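Local coordinates for protein 3-oxosteroid 1-dehydrogenase (Sterolibacterium denitrificans, PDB 7P18) that probably oxidises 3-oxosteroids to their 3-oxo-Delta(1) products, using FAD as cofactor and passing the electrons to an acceptor, at residues Y417-T422 and P485-R490; N6-I11 and G30-V35. All coordinates share one frame; numbering follows the deposited sequence.

Contact 1. Residues Y417-T422 and P485-R490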
ATOM      1  N   TYR A 417      22.384   7.991   1.300  1.00 25.49           N
ATOM      2  CA  TYR A 417      22.455   9.373   0.780  1.00 22.68           C
ATOM      3  C   TYR A 417      23.880   9.669   0.331  1.00 24.69           C
ATOM      4  O   TYR A 417      24.824   9.072   0.880  1.00 26.04           O
ATOM      5  CB  TYR A 417      21.975  10.377   1.847  1.00 24.14           C
ATOM      6  CG  TYR A 417      22.919  10.453   3.019  1.00 26.63           C
ATOM      7  CD1 TYR A 417      22.856   9.543   4.052  1.00 27.51           C
ATOM      8  CD2 TYR A 417      23.963  11.366   3.020  1.00 27.68           C
ATOM      9  CE1 TYR A 417      23.795   9.527   5.069  1.00 31.36           C
ATOM     10  CE2 TYR A 417      24.890  11.382   4.048  1.00 30.10           C
ATOM     11  CZ  TYR A 417      24.828  10.450   5.066  1.00 30.41           C
ATOM     12  OH  TYR A 417      25.768  10.453   6.081  1.00 34.44           O
ATOM     13  N   TRP A 418      23.997  10.560  -0.652  1.00 22.91           N
ATOM     14  CA  TRP A 418      25.279  11.167  -1.083  1.00 26.09           C
ATOM     15  C   TRP A 418      25.264  12.640  -0.653  1.00 28.90           C
ATOM     16  O   TRP A 418      24.170  13.253  -0.668  1.00 25.73           O
ATOM     17  CB  TRP A 418      25.469  10.988  -2.582  1.00 25.65           C
ATOM     18  CG  TRP A 418      25.651   9.566  -3.018  1.00 26.80           C
ATOM     19  CD1 TRP A 418      26.815   8.983  -3.451  1.00 30.61           C
ATOM     20  CD2 TRP A 418      24.632   8.555  -3.144  1.00 28.29           C
ATOM     21  NE1 TRP A 418      26.595   7.679  -3.800  1.00 30.15           N
ATOM     22  CE2 TRP A 418      25.276   7.372  -3.593  1.00 29.96           C
ATOM     23  CE3 TRP A 418      23.263   8.486  -2.847  1.00 28.67           C
ATOM     24  CZ2 TRP A 418      24.580   6.185  -3.813  1.00 29.43           C
ATOM     25  CZ3 TRP A 418      22.575   7.318  -3.083  1.00 27.73           C
ATOM     26  CH2 TRP A 418      23.233   6.174  -3.539  1.00 30.86           C
ATOM     27  N   ARG A 419      26.420  13.174  -0.256  1.00 28.42           N
ATOM     28  CA  ARG A 419      26.540  14.531   0.341  1.00 27.79           C
ATOM     29  C   ARG A 419      27.725  15.230  -0.324  1.00 33.25           C
ATOM     30  O   ARG A 419      28.720  14.552  -0.646  1.00 31.29           O
ATOM     31  CB  ARG A 419      26.625  14.403   1.865  1.00 29.14           C
ATOM     32  CG  ARG A 419      26.710  15.738   2.591  1.00 30.30           C
ATOM     33  CD  ARG A 419      26.918  15.602   4.088  1.00 31.39           C
ATOM     34  NE  ARG A 419      28.234  15.002   4.296  1.00 33.83           N
ATOM     35  CZ  ARG A 419      28.513  13.960   5.059  1.00 35.93           C
ATOM     36  NH1 ARG A 419      27.583  13.372   5.790  1.00 38.24           N
ATOM     37  NH2 ARG A 419      29.748  13.492   5.084  1.00 40.94           N
ATOM     38  N   ASP A 420      27.562  16.515  -0.634  1.00 32.68           N
ATOM     39  CA  ASP A 420      28.625  17.327  -1.265  1.00 33.64           C
ATOM     40  C   ASP A 420      28.418  18.807  -0.932  1.00 37.59           C
ATOM     41  O   ASP A 420      27.258  19.256  -0.791  1.00 34.16           O
ATOM     42  CB  ASP A 420      28.683  17.121  -2.771  1.00 31.05           C
ATOM     43  CG  ASP A 420      30.074  17.398  -3.319  1.00 40.59           C
ATOM     44  OD1 ASP A 420      30.467  18.594  -3.334  1.00 33.81           O
ATOM     45  OD2 ASP A 420      30.743  16.424  -3.736  1.00 31.74           O
ATOM     46  N   ASP A 421      29.526  19.539  -0.833  1.00 33.08           N
ATOM     47  CA  ASP A 421      29.505  20.992  -0.554  1.00 32.48           C
ATOM     48  C   ASP A 421      28.959  21.756  -1.747  1.00 31.29           C
ATOM     49  O   ASP A 421      28.428  22.870  -1.534  1.00 35.98           O
ATOM     50  CB  ASP A 421      30.908  21.480  -0.204  1.00 35.88           C
ATOM     51  CG  ASP A 421      31.335  21.116   1.194  1.00 33.24           C
ATOM     52  OD1 ASP A 421      30.474  20.844   2.050  1.00 38.90           O
ATOM     53  OD2 ASP A 421      32.559  21.125   1.424  1.00 46.02           O
ATOM     54  N   THR A 422      29.090  21.221  -2.954  1.00 33.42           N
ATOM     55  CA  THR A 422      28.596  21.865  -4.198  1.00 34.94           C
ATOM     56  C   THR A 422      27.641  20.936  -4.952  1.00 33.75           C
ATOM     57  O   THR A 422      27.750  19.681  -4.833  1.00 32.09           O
ATOM     58  CB  THR A 422      29.742  22.311  -5.119  1.00 37.44           C
ATOM     59  OG1 THR A 422      30.391  21.175  -5.690  1.00 35.36           O
ATOM     60  CG2 THR A 422      30.776  23.168  -4.412  1.00 39.86           C
ATOM     61  N   PRO A 485      25.306  21.684   3.096  1.00 30.88           N
ATOM     62  CA  PRO A 485      25.647  20.776   2.010  1.00 32.49           C
ATOM     63  C   PRO A 485      24.407  20.300   1.226  1.00 30.44           C
ATOM     64  O   PRO A 485      23.285  20.452   1.726  1.00 30.62           O
ATOM     65  CB  PRO A 485      26.327  19.616   2.719  1.00 32.79           C
ATOM     66  CG  PRO A 485      25.795  19.618   4.107  1.00 35.91           C
ATOM     67  CD  PRO A 485      25.355  21.034   4.402  1.00 32.62           C
ATOM     68  N   TYR A 486      24.650  19.767   0.026  1.00 30.46           N
ATOM     69  CA  TYR A 486      23.635  19.223  -0.909  1.00 26.17           C
ATOM     70  C   TYR A 486      23.610  17.700  -0.774  1.00 29.37           C
ATOM     71  O   TYR A 486      24.672  17.049  -0.556  1.00 25.87           O
ATOM     72  CB  TYR A 486      23.927  19.661  -2.329  1.00 28.33           C
ATOM     73  CG  TYR A 486      23.906  21.159  -2.446  1.00 33.68           C
ATOM     74  CD1 TYR A 486      22.714  21.860  -2.461  1.00 30.85           C
ATOM     75  CD2 TYR A 486      25.092  21.887  -2.475  1.00 35.72           C
ATOM     76  CE1 TYR A 486      22.700  23.247  -2.586  1.00 30.88           C
ATOM     77  CE2 TYR A 486      25.091  23.264  -2.604  1.00 34.69           C
ATOM     78  CZ  TYR A 486      23.892  23.950  -2.639  1.00 36.74           C
ATOM     79  OH  TYR A 486      23.870  25.320  -2.714  1.00 32.79           O
ATOM     80  N   TYR A 487      22.402  17.142  -0.900  1.00 25.52           N
ATOM     81  CA  TYR A 487      22.151  15.699  -0.681  1.00 23.61           C
ATOM     82  C   TYR A 487      21.485  15.118  -1.918  1.00 25.99           C
ATOM     83  O   TYR A 487      20.701  15.811  -2.592  1.00 24.65           O
ATOM     84  CB  TYR A 487      21.270  15.453   0.539  1.00 23.81           C
ATOM     85  CG  TYR A 487      21.939  15.771   1.838  1.00 25.31           C
ATOM     86  CD1 TYR A 487      21.992  17.073   2.324  1.00 26.18           C
ATOM     87  CD2 TYR A 487      22.539  14.776   2.575  1.00 27.52           C
ATOM     88  CE1 TYR A 487      22.609  17.344   3.534  1.00 27.08           C
ATOM     89  CE2 TYR A 487      23.148  15.033   3.791  1.00 27.44           C
ATOM     90  CZ  TYR A 487      23.186  16.334   4.263  1.00 27.85           C
ATOM     91  OH  TYR A 487      23.790  16.607   5.448  1.00 27.62           O
ATOM     92  N   ALA A 488      21.818  13.864  -2.214  1.00 24.72           N
ATOM     93  CA  ALA A 488      21.122  13.071  -3.245  1.00 24.79           C
ATOM     94  C   ALA A 488      20.687  11.770  -2.601  1.00 23.53           C
ATOM     95  O   ALA A 488      21.407  11.230  -1.764  1.00 23.40           O
ATOM     96  CB  ALA A 488      21.958  12.811  -4.470  1.00 23.73           C
ATOM     97  N   MET A 489      19.541  11.281  -3.060  1.00 22.17           N
ATOM     98  CA  MET A 489      19.053   9.933  -2.720  1.00 23.01           C
ATOM     99  C   MET A 489      18.626   9.256  -4.035  1.00 21.22           C
ATOM    100  O   MET A 489      18.217   9.939  -5.000  1.00 22.01           O
ATOM    101  CB  MET A 489      17.923   9.992  -1.698  1.00 23.51           C
ATOM    102  CG  MET A 489      18.424  10.534  -0.364  1.00 26.04           C
ATOM    103  SD  MET A 489      17.108  10.745   0.855  1.00 26.10           S
ATOM    104  CE  MET A 489      16.820   9.051   1.372  1.00 27.76           C
ATOM    105  N   ARG A 490      18.903   7.970  -4.104  1.00 21.65           N
ATOM    106  CA  ARG A 490      18.612   7.131  -5.280  1.00 21.93           C
ATOM    107  C   ARG A 490      17.174   6.620  -5.163  1.00 19.55           C
ATOM    108  O   ARG A 490      16.893   5.824  -4.258  1.00 23.06           O
ATOM    109  CB  ARG A 490      19.604   5.968  -5.351  1.00 23.41           C
ATOM    110  CG  ARG A 490      19.334   5.024  -6.521  1.00 26.04           C
ATOM    111  CD  ARG A 490      20.167   3.740  -6.446  1.00 26.31           C
ATOM    112  NE  ARG A 490      20.311   3.255  -5.087  1.00 26.78           N
ATOM    113  CZ  ARG A 490      21.460   2.906  -4.499  1.00 30.73           C
ATOM    114  NH1 ARG A 490      22.569   2.764  -5.212  1.00 29.58           N
ATOM    115  NH2 ARG A 490      21.457   2.630  -3.203  1.00 27.19           N
TER
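P485 lies beside R419, its CB 3.9 Å from R419 CG. Y486 pairs with D420 through two backbone bonds, Y486 N to D420 O and D420 N to Y486 O. Its ring edge meets the chain where it leaves the strand, with CE2 3.5 Å from D421 O. There D420 OD1 takes T422 N with its anti lone pair, an Asx turn leading into helix 423-430. Y487 receives R419 CG over one ring face, a CH-pi contact 4.2 Å from the Y487 ring centroid; CG lies there anti to the R419 backbone N (chi1 -178°). R419 NH1 forms a salt bridge with D408 OD2, and Y487 OH a hydrogen bond with the same oxygen. CD2 of Y417 reaches the Y487 edge at CD2, 3.7 Å off. A488 N gives to W418 O and W418 N to A488 O, each 2.9 Å. M489 touches Y417 CB with CG. R490 turns a guanidinium face to the indole edge, CZ lying 3.8 Å from W418 CH2, with the planes 87° apart. R419 and Y487 share one face, W418, A488, D420 and Y486 the other. This is regular antiparallel pairing of short strand 418-420 with long strand 486-502 in a seven-stranded sheet.

Contact 2. Residues N6-I11 and G30-V35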
ATOM      1  N   ASN A   6     -10.182 -32.376   7.500  1.00 60.93           N
ATOM      2  CA  ASN A   6      -9.516 -31.559   6.455  1.00 50.45           C
ATOM      3  C   ASN A   6     -10.554 -31.015   5.465  1.00 42.39           C
ATOM      4  O   ASN A   6     -10.194 -30.698   4.346  1.00 39.86           O
ATOM      5  CB  ASN A   6      -8.457 -32.419   5.791  1.00 45.86           C
ATOM      6  CG  ASN A   6      -7.275 -32.617   6.719  1.00 56.82           C
ATOM      7  OD1 ASN A   6      -6.993 -31.754   7.558  1.00 51.71           O
ATOM      8  ND2 ASN A   6      -6.606 -33.755   6.595  1.00 50.26           N
ATOM      9  N   THR A   7     -11.809 -30.952   5.896  1.00 42.58           N
ATOM     10  CA  THR A   7     -12.944 -30.422   5.104  1.00 40.08           C
ATOM     11  C   THR A   7     -13.549 -29.222   5.813  1.00 37.44           C
ATOM     12  O   THR A   7     -13.878 -29.330   7.020  1.00 35.89           O
ATOM     13  CB  THR A   7     -14.008 -31.491   4.844  1.00 41.26           C
ATOM     14  OG1 THR A   7     -13.330 -32.613   4.290  1.00 38.41           O
ATOM     15  CG2 THR A   7     -15.059 -31.025   3.867  1.00 42.79           C
ATOM     16  N   TYR A   8     -13.680 -28.121   5.070  1.00 36.78           N
ATOM     17  CA  TYR A   8     -14.343 -26.877   5.526  1.00 35.52           C
ATOM     18  C   TYR A   8     -15.302 -26.426   4.423  1.00 29.83           C
ATOM     19  O   TYR A   8     -15.147 -26.849   3.267  1.00 35.52           O
ATOM     20  CB  TYR A   8     -13.278 -25.823   5.857  1.00 39.32           C
ATOM     21  CG  TYR A   8     -12.253 -26.254   6.879  1.00 39.68           C
ATOM     22  CD1 TYR A   8     -11.154 -27.020   6.523  1.00 37.10           C
ATOM     23  CD2 TYR A   8     -12.389 -25.901   8.210  1.00 37.27           C
ATOM     24  CE1 TYR A   8     -10.218 -27.421   7.464  1.00 35.80           C
ATOM     25  CE2 TYR A   8     -11.456 -26.281   9.159  1.00 38.24           C
ATOM     26  CZ  TYR A   8     -10.371 -27.051   8.784  1.00 36.17           C
ATOM     27  OH  TYR A   8      -9.452 -27.416   9.720  1.00 39.26           O
ATOM     28  N   ASP A   9     -16.244 -25.551   4.764  1.00 32.54           N
ATOM     29  CA  ASP A   9     -17.085 -24.875   3.737  1.00 31.06           C
ATOM     30  C   ASP A   9     -16.167 -24.003   2.872  1.00 31.12           C
ATOM     31  O   ASP A   9     -16.198 -24.123   1.618  1.00 30.07           O
ATOM     32  CB  ASP A   9     -18.211 -24.092   4.412  1.00 33.92           C
ATOM     33  CG  ASP A   9     -19.224 -25.004   5.094  1.00 31.68           C
ATOM     34  OD1 ASP A   9     -19.332 -26.146   4.630  1.00 31.91           O
ATOM     35  OD2 ASP A   9     -19.864 -24.553   6.053  1.00 32.80           O
ATOM     36  N   VAL A  10     -15.319 -23.221   3.534  1.00 28.88           N
ATOM     37  CA  VAL A  10     -14.488 -22.180   2.858  1.00 30.85           C
ATOM     38  C   VAL A  10     -13.019 -22.340   3.295  1.00 25.65           C
ATOM     39  O   VAL A  10     -12.754 -22.352   4.511  1.00 30.73           O
ATOM     40  CB  VAL A  10     -15.038 -20.778   3.184  1.00 32.55           C
ATOM     41  CG1 VAL A  10     -14.162 -19.695   2.592  1.00 32.56           C
ATOM     42  CG2 VAL A  10     -16.478 -20.616   2.700  1.00 34.01           C
ATOM     43  N   ILE A  11     -12.112 -22.437   2.328  1.00 25.23           N
ATOM     44  CA  ILE A  11     -10.671 -22.296   2.621  1.00 29.04           C
ATOM     45  C   ILE A  11     -10.169 -20.986   2.003  1.00 26.08           C
ATOM     46  O   ILE A  11     -10.313 -20.795   0.793  1.00 27.74           O
ATOM     47  CB  ILE A  11      -9.878 -23.522   2.151  1.00 27.54           C
ATOM     48  CG1 ILE A  11     -10.485 -24.817   2.685  1.00 31.00           C
ATOM     49  CG2 ILE A  11      -8.432 -23.353   2.591  1.00 30.92           C
ATOM     50  CD1 ILE A  11      -9.912 -26.040   2.050  1.00 34.01           C
ATOM     51  N   GLY A  30     -22.348 -18.193   8.733  1.00 35.53           N
ATOM     52  CA  GLY A  30     -22.643 -19.575   9.162  1.00 38.60           C
ATOM     53  C   GLY A  30     -21.784 -20.606   8.454  1.00 42.96           C
ATOM     54  O   GLY A  30     -22.130 -21.786   8.534  1.00 36.68           O
ATOM     55  N   LEU A  31     -20.703 -20.200   7.770  1.00 35.33           N
ATOM     56  CA  LEU A  31     -19.811 -21.146   7.061  1.00 36.88           C
ATOM     57  C   LEU A  31     -18.621 -21.481   7.959  1.00 35.05           C
ATOM     58  O   LEU A  31     -18.102 -20.557   8.647  1.00 31.73           O
ATOM     59  CB  LEU A  31     -19.300 -20.527   5.749  1.00 40.21           C
ATOM     60  CG  LEU A  31     -20.387 -20.095   4.767  1.00 42.09           C
ATOM     61  CD1 LEU A  31     -19.884 -19.009   3.818  1.00 39.31           C
ATOM     62  CD2 LEU A  31     -20.909 -21.298   3.995  1.00 40.79           C
ATOM     63  N   SER A  32     -18.165 -22.731   7.870  1.00 31.94           N
ATOM     64  CA  SER A  32     -16.900 -23.212   8.475  1.00 33.89           C
ATOM     65  C   SER A  32     -15.739 -22.717   7.597  1.00 30.83           C
ATOM     66  O   SER A  32     -15.786 -22.896   6.359  1.00 34.71           O
ATOM     67  CB  SER A  32     -16.893 -24.731   8.675  1.00 29.17           C
ATOM     68  OG  SER A  32     -16.799 -25.441   7.451  1.00 33.86           O
ATOM     69  N   VAL A  33     -14.750 -22.101   8.235  1.00 29.06           N
ATOM     70  CA  VAL A  33     -13.613 -21.436   7.540  1.00 31.50           C
ATOM     71  C   VAL A  33     -12.280 -21.987   8.057  1.00 29.35           C
ATOM     72  O   VAL A  33     -12.140 -22.140   9.282  1.00 28.42           O
ATOM     73  CB  VAL A  33     -13.700 -19.910   7.688  1.00 34.99           C
ATOM     74  CG1 VAL A  33     -12.611 -19.209   6.903  1.00 34.03           C
ATOM     75  CG2 VAL A  33     -15.061 -19.397   7.229  1.00 35.87           C
ATOM     76  N   LEU A  34     -11.338 -22.200   7.137  1.00 29.24           N
ATOM     77  CA  LEU A  34      -9.891 -22.314   7.457  1.00 33.74           C
ATOM     78  C   LEU A  34      -9.114 -21.240   6.689  1.00 29.68           C
ATOM     79  O   LEU A  34      -9.360 -21.077   5.472  1.00 29.49           O
ATOM     80  CB  LEU A  34      -9.410 -23.702   7.046  1.00 31.52           C
ATOM     81  CG  LEU A  34      -7.899 -23.926   7.118  1.00 31.88           C
ATOM     82  CD1 LEU A  34      -7.403 -23.878   8.534  1.00 29.77           C
ATOM     83  CD2 LEU A  34      -7.497 -25.233   6.439  1.00 31.49           C
ATOM     84  N   VAL A  35      -8.177 -20.578   7.368  1.00 27.18           N
ATOM     85  CA  VAL A  35      -7.174 -19.682   6.716  1.00 26.24           C
ATOM     86  C   VAL A  35      -5.809 -20.384   6.703  1.00 26.82           C
ATOM     87  O   VAL A  35      -5.405 -20.863   7.771  1.00 30.47           O
ATOM     88  CB  VAL A  35      -7.100 -18.327   7.418  1.00 26.79           C
ATOM     89  CG1 VAL A  35      -6.140 -17.382   6.682  1.00 26.18           C
ATOM     90  CG2 VAL A  35      -8.493 -17.714   7.541  1.00 27.86           C
TER
HETATM   91  O   HOH W   1     -22.297 -24.160   6.637  1.00 62.25           O
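Y8 and L34 meet where the first beta-alpha-beta unit of the Rossmann-type FAD domain begins. Strands 10-13 and 33-36 run parallel here, joined by helix 17-28. L34 is the main bump. Its CB sits over the centre of the Y8 ring, 3.6 Å from the centroid and almost on the ring normal, a CH-pi contact. L34 CG lies anti to the backbone N (chi1 172°). Beyond it, CD2 lies nearest Y8 CE1, 3.6 Å away. The same methyl faces I11 CG2 more loosely. Thus L34 packs on the Y8 ring and only lightly on I11, and W228 of strand 227-228 also touches Y8 and L34.

V10 and V33 lie on the other face of the sheet. There V10 CG2 meets CD1 of L31, 3.9 Å away, and the two side chains cross obliquely. L31 also sets CD2 against D9 CB, so its two methyls rest on neighbouring residues. L31 and V33 reach back to A26 of helix 17-28. That helix ends in a Schellman motif with G30 at C-prime, and a water donates to G30 O at 3.0 Å.

The backbones are tied by V10 N to S32 O and by L34 N to V10 O. The chain turns a corner at D9, which separates the strand of Y8 from strand 10-13. S32 bonds to this bend at two points. S32 OG stands between its own N and carbonyl carbon (chi1 71°) and accepts D9 N at 2.7 Å. D9 OD1 forms a salt bridge with R263. The other carboxylate oxygen, D9 OD2, accepts S32 N at 3.1 Å, from the anti side and 35° out of the carboxylate plane.

Contact 2 comes first along the chain, and it closes long before contact 1 opens. Their centres are 55 Å apart, and the nearest atoms about 34 Å. They lie on opposite sides of the chain's centre and do not touch. No sheet is shared. Contact 2 spans a corner between strand 7-8, at the edge of a four-stranded mixed sheet, and the five-stranded parallel sheet, in which strand 10-13 lies between 33-36 and 265-268. The side chain of I11 is about 9 Å from the FAD. Contact 1 belongs to the seven-stranded antiparallel sheet, far from the FAD and the steroid. One chain thus joins a parallel nucleotide-binding core to a remote antiparallel sheet.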